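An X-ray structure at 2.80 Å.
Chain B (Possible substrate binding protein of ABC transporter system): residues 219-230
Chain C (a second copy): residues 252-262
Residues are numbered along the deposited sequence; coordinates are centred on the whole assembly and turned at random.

Chain B 219-230: TKLQDMDPKRYG
Chain C 252-262: MEGATYYYYDI

How are the two backbones laid against each other? Chain B enters in a helix that begins earlier, with T219(B) through Q222(B) helical, then passes through a type I turn from Q222(B) to D225(B), closed by D225(B) N to Q222(B) O at 3.0 Å. D225(B) leaves helical angles at phi 56°, psi 94°. Chain C is extended, a loop that becomes a strand from Y257(C) onward. The two run in the same sense of sequence: the CA atoms of K220(B) and G254(C) lie 8.6 Å apart, those of D223(B) and T256(C) 7.3 Å, those of M224(B) and Y259(C) 6.4 Å, and those of R228(B) and Y260(C) 8.6 Å.

What does the first part of the chain B stretch contribute? K220(B), with chi1 and chi2 both m, starts sideways, but its end comes nearer chain C, leaving NZ 3.7 Å from E253(C) O. G254(C), at phi 97° and psi 144°, leaves room for this amine, because a CB there would sit 2.9 Å from K220(B) NZ. Farther along, D223(B) O lies near the plane of the Y259(C) ring, 3.8 Å from Y259(C) CE2, where the partly positive ring edge suits a carbonyl oxygen.

Why is Y259(C) the centre of the contact? Its CA-to-CB bond points toward chain B, and with chi1 m (-57°) and chi2 -95° its ring meets the turn at M224(B); the other stretch covers 105 Å² of it, the largest such area. M224(B), a selenomethionine with chi1 m, chi2 t and chi3 p, places CE over one ring face, 3.9 Å from the Y259(C) ring centroid and 25° off the normal, a CH-pi contact. M224(B) CE also lies 3.5 Å from Y259(C) CE1, and M224(B) CA is 3.2 Å from Y259(C) CE2.

How does the last part of the chain B stretch engage the strand? R228(B), chi1 -9° and chi2 t, has its CA-to-CB bond toward chain C and is anchored within its own stretch by a hydrogen bond from its NE to M224(B) O at 2.9 Å. Its guanidinium then lies with one face over Y259(C) CB, 3.0 Å from R228(B) NH2. R228(B) NH1 is 4.5 Å from D261(C) OD2, opposite charges too distant for a salt bridge. Y229(B), chi1 m and chi2 -79°, makes the one hydrogen bond across the stretches: its OH donates to D261(C) OD2 at 2.8 Å, with the acceptor near the plane of the tyrosine ring. The CA-to-CB bond of D261(C), chi1 m, points toward chain B.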

# COMPACT_ATOMS: atom_id res chain seq x y z
N THR B 219 -18.08 -12.83 10.66
CA THR B 219 -18.08 -13.11 9.23
C THR B 219 -18.89 -12.08 8.48
O THR B 219 -18.36 -11.35 7.65
CB THR B 219 -18.67 -14.50 8.94
OG1 THR B 219 -17.99 -15.49 9.72
CG2 THR B 219 -18.55 -14.85 7.45
N LYS B 220 -20.18 -12.03 8.78
CA LYS B 220 -21.12 -11.15 8.09
C LYS B 220 -20.66 -9.70 8.12
O LYS B 220 -21.00 -8.90 7.25
CB LYS B 220 -22.51 -11.27 8.72
CG LYS B 220 -23.08 -12.68 8.73
CD LYS B 220 -23.03 -13.27 7.33
CE LYS B 220 -24.34 -13.92 6.94
NZ LYS B 220 -24.35 -14.25 5.48
N LEU B 221 -19.87 -9.37 9.14
CA LEU B 221 -19.38 -8.02 9.39
C LEU B 221 -18.07 -7.79 8.65
O LEU B 221 -17.82 -6.71 8.15
CB LEU B 221 -19.17 -7.85 10.89
CG LEU B 221 -19.37 -6.49 11.54
CD1 LEU B 221 -20.71 -5.88 11.13
CD2 LEU B 221 -19.29 -6.64 13.04
N GLN B 222 -17.24 -8.82 8.61
CA GLN B 222 -15.97 -8.78 7.89
C GLN B 222 -16.17 -8.70 6.37
O GLN B 222 -15.34 -8.14 5.66
CB GLN B 222 -15.10 -9.98 8.25
CG GLN B 222 -13.92 -9.65 9.14
CD GLN B 222 -13.03 -8.59 8.53
OE1 GLN B 222 -13.00 -8.41 7.31
NE2 GLN B 222 -12.30 -7.87 9.37
N ASP B 223 -17.28 -9.28 5.90
CA ASP B 223 -17.67 -9.19 4.49
C ASP B 223 -17.91 -7.73 4.10
O ASP B 223 -17.69 -7.34 2.95
CB ASP B 223 -18.93 -10.02 4.24
CG ASP B 223 -18.69 -11.51 4.38
OD1 ASP B 223 -17.57 -11.97 4.07
OD2 ASP B 223 -19.62 -12.23 4.78
N MSE B 224 -18.36 -6.92 5.05
CA MSE B 224 -18.62 -5.51 4.81
C MSE B 224 -17.32 -4.72 4.72
O MSE B 224 -17.33 -3.53 4.39
CB MSE B 224 -19.51 -4.93 5.91
CG MSE B 224 -20.67 -5.84 6.31
SE MSE B 224 -22.12 -4.87 7.18
CE MSE B 224 -22.29 -3.40 5.91
N ASP B 225 -16.21 -5.38 5.02
CA ASP B 225 -14.90 -4.74 4.97
C ASP B 225 -14.86 -3.50 5.86
O ASP B 225 -15.23 -2.41 5.43
CB ASP B 225 -14.54 -4.37 3.53
CG ASP B 225 -13.06 -4.06 3.36
OD1 ASP B 225 -12.28 -4.38 4.28
OD2 ASP B 225 -12.69 -3.49 2.31
N PRO B 226 -14.41 -3.68 7.09
CA PRO B 226 -14.32 -2.57 8.05
C PRO B 226 -13.02 -1.78 7.88
O PRO B 226 -12.96 -0.61 8.25
CB PRO B 226 -14.33 -3.28 9.40
CG PRO B 226 -15.08 -4.54 9.16
CD PRO B 226 -14.73 -4.95 7.76
N LYS B 227 -12.00 -2.42 7.32
CA LYS B 227 -10.72 -1.77 7.10
C LYS B 227 -10.89 -0.43 6.41
O LYS B 227 -10.10 0.49 6.61
CB LYS B 227 -9.79 -2.68 6.28
CG LYS B 227 -9.75 -4.12 6.75
CD LYS B 227 -8.85 -4.97 5.87
CE LYS B 227 -9.46 -5.17 4.49
NZ LYS B 227 -10.52 -6.21 4.50
N ARG B 228 -11.92 -0.32 5.58
CA ARG B 228 -12.20 0.91 4.86
C ARG B 228 -12.35 2.09 5.81
O ARG B 228 -12.12 3.24 5.43
CB ARG B 228 -13.47 0.76 4.01
CG ARG B 228 -14.00 -0.66 3.94
CD ARG B 228 -15.07 -0.79 2.86
NE ARG B 228 -16.40 -0.96 3.44
CZ ARG B 228 -17.35 -0.03 3.40
NH1 ARG B 228 -17.12 1.14 2.82
NH2 ARG B 228 -18.54 -0.27 3.95
N TYR B 229 -12.72 1.80 7.05
CA TYR B 229 -12.89 2.85 8.08
C TYR B 229 -11.71 2.84 9.03
O TYR B 229 -11.49 3.79 9.79
CB TYR B 229 -14.20 2.69 8.88
CG TYR B 229 -15.45 2.72 8.05
CD1 TYR B 229 -15.98 3.92 7.59
CD2 TYR B 229 -16.11 1.54 7.71
CE1 TYR B 229 -17.12 3.94 6.82
CE2 TYR B 229 -17.24 1.55 6.95
CZ TYR B 229 -17.74 2.74 6.50
OH TYR B 229 -18.88 2.71 5.73
N GLY B 230 -10.93 1.77 8.98
CA GLY B 230 -9.81 1.60 9.89
C GLY B 230 -10.27 0.86 11.12
O GLY B 230 -9.67 0.98 12.18
N MSE C 252 -21.21 -21.35 3.73
CA MSE C 252 -20.86 -20.01 3.26
C MSE C 252 -21.95 -19.27 2.49
O MSE C 252 -21.66 -18.69 1.44
CB MSE C 252 -19.66 -20.11 2.31
CG MSE C 252 -18.35 -20.44 2.97
SE MSE C 252 -17.51 -18.82 3.62
CE MSE C 252 -17.11 -17.97 1.90
N GLU C 253 -23.20 -19.30 2.96
CA GLU C 253 -24.30 -18.63 2.26
C GLU C 253 -24.10 -17.12 2.17
O GLU C 253 -23.20 -16.58 2.82
CB GLU C 253 -25.62 -18.94 2.92
N GLY C 254 -24.92 -16.44 1.39
CA GLY C 254 -24.87 -14.98 1.31
C GLY C 254 -24.08 -14.42 0.14
O GLY C 254 -23.05 -14.98 -0.26
N ALA C 255 -24.54 -13.31 -0.41
CA ALA C 255 -23.90 -12.70 -1.58
C ALA C 255 -22.68 -11.87 -1.20
O ALA C 255 -22.51 -11.47 -0.05
CB ALA C 255 -24.90 -11.83 -2.33
N THR C 256 -21.83 -11.61 -2.20
CA THR C 256 -20.64 -10.81 -2.02
C THR C 256 -20.92 -9.37 -2.42
O THR C 256 -21.28 -9.10 -3.57
CB THR C 256 -19.47 -11.35 -2.88
OG1 THR C 256 -19.22 -12.72 -2.56
CG2 THR C 256 -18.21 -10.53 -2.65
N TYR C 257 -20.78 -8.43 -1.49
CA TYR C 257 -21.05 -7.03 -1.78
C TYR C 257 -19.78 -6.19 -1.65
O TYR C 257 -18.93 -6.47 -0.82
CB TYR C 257 -22.12 -6.47 -0.84
CG TYR C 257 -23.49 -7.10 -0.97
CD1 TYR C 257 -24.43 -6.59 -1.85
CD2 TYR C 257 -23.84 -8.20 -0.19
CE1 TYR C 257 -25.68 -7.17 -1.97
CE2 TYR C 257 -25.10 -8.78 -0.30
CZ TYR C 257 -26.01 -8.26 -1.19
OH TYR C 257 -27.25 -8.82 -1.30
N TYR C 258 -19.65 -5.18 -2.50
CA TYR C 258 -18.61 -4.19 -2.30
C TYR C 258 -19.26 -2.94 -1.76
O TYR C 258 -20.17 -2.39 -2.40
CB TYR C 258 -17.90 -3.89 -3.62
CG TYR C 258 -17.14 -2.57 -3.60
CD1 TYR C 258 -15.77 -2.54 -3.34
CD2 TYR C 258 -17.80 -1.37 -3.82
CE1 TYR C 258 -15.08 -1.34 -3.32
CE2 TYR C 258 -17.12 -0.17 -3.80
CZ TYR C 258 -15.76 -0.15 -3.55
OH TYR C 258 -15.09 1.05 -3.53
N TYR C 259 -18.82 -2.48 -0.60
CA TYR C 259 -19.45 -1.31 0.01
C TYR C 259 -18.65 -0.03 -0.21
O TYR C 259 -17.43 -0.05 -0.35
CB TYR C 259 -19.66 -1.52 1.50
CG TYR C 259 -20.49 -2.74 1.85
CD1 TYR C 259 -21.87 -2.63 2.08
CD2 TYR C 259 -19.90 -3.98 1.99
CE1 TYR C 259 -22.63 -3.75 2.42
CE2 TYR C 259 -20.65 -5.09 2.33
CZ TYR C 259 -22.01 -4.97 2.54
OH TYR C 259 -22.72 -6.10 2.86
N TYR C 260 -19.36 1.10 -0.26
CA TYR C 260 -18.72 2.38 -0.50
C TYR C 260 -19.63 3.56 -0.11
O TYR C 260 -20.85 3.42 -0.08
CB TYR C 260 -18.28 2.50 -1.96
CG TYR C 260 -19.41 2.62 -2.94
CD1 TYR C 260 -19.75 3.84 -3.49
CD2 TYR C 260 -20.13 1.50 -3.34
CE1 TYR C 260 -20.78 3.95 -4.41
CE2 TYR C 260 -21.16 1.59 -4.25
CZ TYR C 260 -21.48 2.82 -4.78
OH TYR C 260 -22.51 2.92 -5.69
N ASP C 261 -19.03 4.71 0.16
CA ASP C 261 -19.80 5.83 0.67
C ASP C 261 -19.73 7.07 -0.21
O ASP C 261 -18.66 7.45 -0.67
CB ASP C 261 -19.37 6.18 2.09
CG ASP C 261 -19.72 5.10 3.08
OD1 ASP C 261 -20.72 4.37 2.86
OD2 ASP C 261 -19.00 4.97 4.09
N ILE C 262 -20.90 7.68 -0.43
CA ILE C 262 -21.02 8.92 -1.17
C ILE C 262 -21.53 10.02 -0.25
O ILE C 262 -22.41 9.78 0.57
CB ILE C 262 -22.02 8.77 -2.33
CG1 ILE C 262 -21.61 7.64 -3.29
CG2 ILE C 262 -22.19 10.09 -3.08
CD1 ILE C 262 -20.55 8.02 -4.29